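Local coordinates for 3-hexulose-6-phosphate isomerase (Methanocaldococcus jannaschii, PDB 1JEO), which catalyses the isomerisation of D-arabino-hex-3-ulose 6-phosphate to and from beta-D-fructose 6-phosphate, a step of D-ribose 5-phosphate biosynthesis, at residues L88-S92 with G93-S97; A150-F153 with L154-I158. All coordinates share one frame; numbering follows the deposited sequence.

How the contacts relate
Both contacts are local and lie within one SIS domain, a parallel sheet flanked by helices, their centres about 18 Å apart. Contact 1 is the turn from strand 85-89 to helix 96-106, whose residues S90 to T95 are inferred to bind substrate; S90, G91, S92 and T95 here hydrogen-bond a citrate. Contact 2 is a stretch of helix 144-164 on the sheet's flank. They meet directly where I89 CD1 lies 3.8 Å from L154 CD1, so the strand that delivers the binding turn rests on this helix. The same helix carries E147, the inferred proton acceptor, whose side chain is about 6 Å from G91 and from the side chain of A150.

Contact 1 (L88-S92 with G93-S97). With CIT (citric acid), chain B.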
# COMPACT_ATOMS: atom_id res chain seq x y z
N LEU A 88 0.73 1.80 -5.79
CA LEU A 88 1.46 3.06 -5.66
C LEU A 88 1.07 3.79 -4.39
O LEU A 88 -0.11 3.85 -4.05
CB LEU A 88 1.22 3.95 -6.89
CG LEU A 88 1.70 3.38 -8.23
CD1 LEU A 88 1.19 4.20 -9.38
CD2 LEU A 88 3.22 3.28 -8.28
N ILE A 89 2.07 4.25 -3.65
CA ILE A 89 1.87 4.98 -2.40
C ILE A 89 2.48 6.36 -2.57
O ILE A 89 3.69 6.49 -2.80
CB ILE A 89 2.50 4.21 -1.18
CG1 ILE A 89 1.87 2.83 -1.05
CG2 ILE A 89 2.27 4.98 0.14
CD1 ILE A 89 2.69 1.83 -0.31
N SER A 90 1.63 7.38 -2.50
CA SER A 90 2.06 8.77 -2.65
C SER A 90 1.16 9.73 -1.88
O SER A 90 -0.06 9.65 -1.97
CB SER A 90 2.07 9.16 -4.13
OG SER A 90 2.48 10.51 -4.31
N GLY A 91 1.78 10.66 -1.14
CA GLY A 91 1.04 11.65 -0.36
C GLY A 91 0.19 12.59 -1.19
O GLY A 91 -1.04 12.57 -1.09
N SER A 92 0.83 13.37 -2.04
CA SER A 92 0.13 14.33 -2.90
C SER A 92 -0.41 13.70 -4.17
O SER A 92 -1.33 14.23 -4.79
CB SER A 92 1.07 15.48 -3.27
OG SER A 92 2.12 15.03 -4.10
N GLY A 93 0.20 12.58 -4.58
CA GLY A 93 -0.18 11.89 -5.80
C GLY A 93 0.30 12.60 -7.06
O GLY A 93 -0.13 12.26 -8.16
N ARG A 94 1.20 13.56 -6.89
CA ARG A 94 1.72 14.37 -8.00
C ARG A 94 3.19 14.11 -8.35
O ARG A 94 3.66 14.61 -9.37
CB ARG A 94 1.56 15.86 -7.69
CG ARG A 94 0.12 16.37 -7.63
CD ARG A 94 0.06 17.85 -7.28
NE ARG A 94 0.46 18.13 -5.90
CZ ARG A 94 1.47 18.92 -5.53
NH1 ARG A 94 2.21 19.55 -6.44
NH2 ARG A 94 1.75 19.08 -4.24
N THR A 95 3.88 13.33 -7.51
CA THR A 95 5.31 13.02 -7.70
C THR A 95 5.60 12.42 -9.08
O THR A 95 5.04 11.39 -9.46
CB THR A 95 5.82 12.07 -6.58
OG1 THR A 95 5.33 12.54 -5.32
CG2 THR A 95 7.35 12.05 -6.54
N GLU A 96 6.43 13.13 -9.84
CA GLU A 96 6.81 12.76 -11.21
C GLU A 96 7.34 11.34 -11.42
O GLU A 96 6.95 10.69 -12.40
CB GLU A 96 7.78 13.79 -11.79
CG GLU A 96 7.12 15.08 -12.27
CD GLU A 96 6.35 14.91 -13.58
OE1 GLU A 96 6.97 14.55 -14.60
OE2 GLU A 96 5.13 15.15 -13.58
N SER A 97 8.16 10.86 -10.48
CA SER A 97 8.71 9.50 -10.56
C SER A 97 7.65 8.42 -10.38
O SER A 97 7.78 7.33 -10.95
CB SER A 97 9.83 9.31 -9.54
OG SER A 97 10.94 10.13 -9.86
C1 CIT B . 4.66 14.30 -2.32
O1 CIT B . 4.59 15.36 -3.03
O2 CIT B . 3.66 13.84 -1.60
C2 CIT B . 6.01 13.58 -2.35
C3 CIT B . 6.28 12.25 -1.52
O7 CIT B . 6.24 12.62 -0.12
C4 CIT B . 7.78 11.80 -1.84
C5 CIT B . 8.99 12.65 -1.63
O3 CIT B . 9.51 12.56 -0.54
O4 CIT B . 9.35 13.40 -2.57
C6 CIT B . 5.20 11.10 -1.87
O5 CIT B . 4.48 10.67 -0.95
O6 CIT B . 5.09 10.66 -3.06
O HOH W 1 -1.97 16.92 -4.80
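S92 and R94 meet across the strand-to-helix turn of a beta-alpha-beta unit, the turn inferred to bind the phosphosugar in this SIS-family protein, occupied here by a citrate probably taken from the crystallisation liquor. The S92 side chain starts at CB, which lies 3.8 Å from R94 NE, obliquely to the guanidinium. Its OG is placed between the backbone N and the carbonyl carbon (chi1 67°). There it accepts the backbone N-H of R94 (R94 N to S92 OG 3.3 Å, 157° at the hydrogen) and donates to a citrate carboxylate, with S92 OG 2.7 Å from CIT O1. Serine suits this place because one small hydroxyl both braces the turn and grips an anion; an alanine here would probably leave citrate O1 without this donor and the R94 amide without its acceptor.

G93, with phi at +75°, adopts a backbone shape easiest for glycine, and its N-H makes a weak bond to S90 OG. S90 OG in turn donates to CIT O6 at 2.9 Å; T95 OG1 donates there too, both hydroxyls being small enough to share one oxygen. G91 N points almost straight at CIT O5, where a side chain would clash with CIT O2, the acceptor of S92 N. On the side of the turn away from the citrate, a water in the plane of the R94 guanidinium accepts from R94 NE at 2.9 Å and donates to S92 O.

Contact 2 (A150-F153 with L154-I158); sequences ALIF and LDLVI
F153 and V157, one turn apart on helix 144-164 of the SIS domain, form the main side-chain pair of this stretch. V157 CG2 sits over one face of the phenyl ring in a CH-pi contact, 4.0 Å from the F153 ring centroid and 17° off the normal, displaced toward the rim at CZ. The phenylalanine swings CG anti to its own backbone nitrogen (chi1 172°), which points the ring outward from the helix, where V157 CG2, beside its own backbone N, reaches back over its face. A flat aromatic and a beta-branched valine suit this buried side: one offers a broad face, the other a methyl held close to the backbone. Elsewhere on the helix the D155 carboxylate crosses the L151 side chain obliquely, bringing D155 OD2 to 3.9 Å from L151 CG. D155 OD2 also approaches L151 O to 3.3 Å, two acceptors that form no bond. D155, partly exposed like L151, can keep its carboxylate near solvent.

The next shell is the helix itself. V157 N donates to F153 O at 3.0 Å, tying together the backbones of the residues whose side chains touch. L154 N likewise bonds to A150 O, the straighter of the two at 162°, while D155 and L156 continue the i to i+4 ladder to L151 and I152.

Outward, helix 24-39 covers the pair, with L33 touching both residues and L30 touching V157, and the ring of F20 meets that of F153. L154 faces F58 of helix 49-64, so the helix packs on several elements through apolar side chains. L154 also borders the phenyl ring, its CD2 4.2 Å from F153 CD2.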
# COMPACT_ATOMS: atom_id res chain seq x y z
N ALA A 150 -0.72 5.15 6.71
CA ALA A 150 -0.57 4.20 5.60
C ALA A 150 0.13 2.93 6.06
O ALA A 150 -0.29 1.85 5.66
CB ALA A 150 0.18 4.84 4.42
N LEU A 151 1.13 3.06 6.93
CA LEU A 151 1.86 1.90 7.46
C LEU A 151 0.90 1.04 8.28
O LEU A 151 0.84 -0.18 8.09
CB LEU A 151 3.05 2.31 8.35
CG LEU A 151 3.87 1.19 9.03
CD1 LEU A 151 4.55 0.30 7.99
CD2 LEU A 151 4.91 1.79 9.97
N ILE A 152 0.11 1.70 9.13
CA ILE A 152 -0.87 1.02 9.98
C ILE A 152 -1.96 0.35 9.13
O ILE A 152 -2.26 -0.82 9.35
CB ILE A 152 -1.42 1.97 11.08
CG1 ILE A 152 -0.27 2.29 12.05
CG2 ILE A 152 -2.59 1.32 11.86
CD1 ILE A 152 -0.52 3.43 13.02
N PHE A 153 -2.43 1.04 8.09
CA PHE A 153 -3.44 0.51 7.16
C PHE A 153 -2.92 -0.74 6.46
O PHE A 153 -3.61 -1.76 6.39
CB PHE A 153 -3.84 1.58 6.11
CG PHE A 153 -4.74 1.06 5.00
CD1 PHE A 153 -6.07 0.65 5.27
CD2 PHE A 153 -4.24 0.93 3.69
CE1 PHE A 153 -6.89 0.12 4.25
CE2 PHE A 153 -5.05 0.40 2.64
CZ PHE A 153 -6.38 -0.01 2.92
N LEU A 154 -1.69 -0.65 5.94
CA LEU A 154 -1.05 -1.76 5.24
C LEU A 154 -0.79 -2.98 6.11
O LEU A 154 -0.84 -4.10 5.62
CB LEU A 154 0.20 -1.29 4.50
CG LEU A 154 -0.11 -0.36 3.31
CD1 LEU A 154 1.17 0.25 2.80
CD2 LEU A 154 -0.87 -1.09 2.20
N ASP A 155 -0.57 -2.75 7.40
CA ASP A 155 -0.36 -3.85 8.36
C ASP A 155 -1.71 -4.48 8.69
O ASP A 155 -1.78 -5.67 8.97
CB ASP A 155 0.35 -3.37 9.63
CG ASP A 155 1.84 -3.09 9.41
OD1 ASP A 155 2.47 -3.72 8.54
OD2 ASP A 155 2.39 -2.26 10.15
N LEU A 156 -2.79 -3.68 8.61
CA LEU A 156 -4.15 -4.16 8.85
C LEU A 156 -4.63 -5.00 7.65
O LEU A 156 -5.42 -5.92 7.82
CB LEU A 156 -5.14 -3.01 9.13
CG LEU A 156 -5.00 -2.17 10.40
CD1 LEU A 156 -6.07 -1.10 10.41
CD2 LEU A 156 -5.10 -3.02 11.65
N VAL A 157 -4.10 -4.69 6.46
CA VAL A 157 -4.41 -5.44 5.23
C VAL A 157 -3.76 -6.82 5.36
O VAL A 157 -4.39 -7.84 5.08
CB VAL A 157 -3.90 -4.69 3.96
CG1 VAL A 157 -4.04 -5.55 2.70
CG2 VAL A 157 -4.68 -3.40 3.77
N ILE A 158 -2.52 -6.84 5.87
CA ILE A 158 -1.78 -8.08 6.10
C ILE A 158 -2.53 -8.92 7.14
O ILE A 158 -2.70 -10.13 6.94
CB ILE A 158 -0.32 -7.79 6.59
CG1 ILE A 158 0.49 -7.11 5.46
CG2 ILE A 158 0.37 -9.07 7.07
CD1 ILE A 158 0.68 -7.97 4.20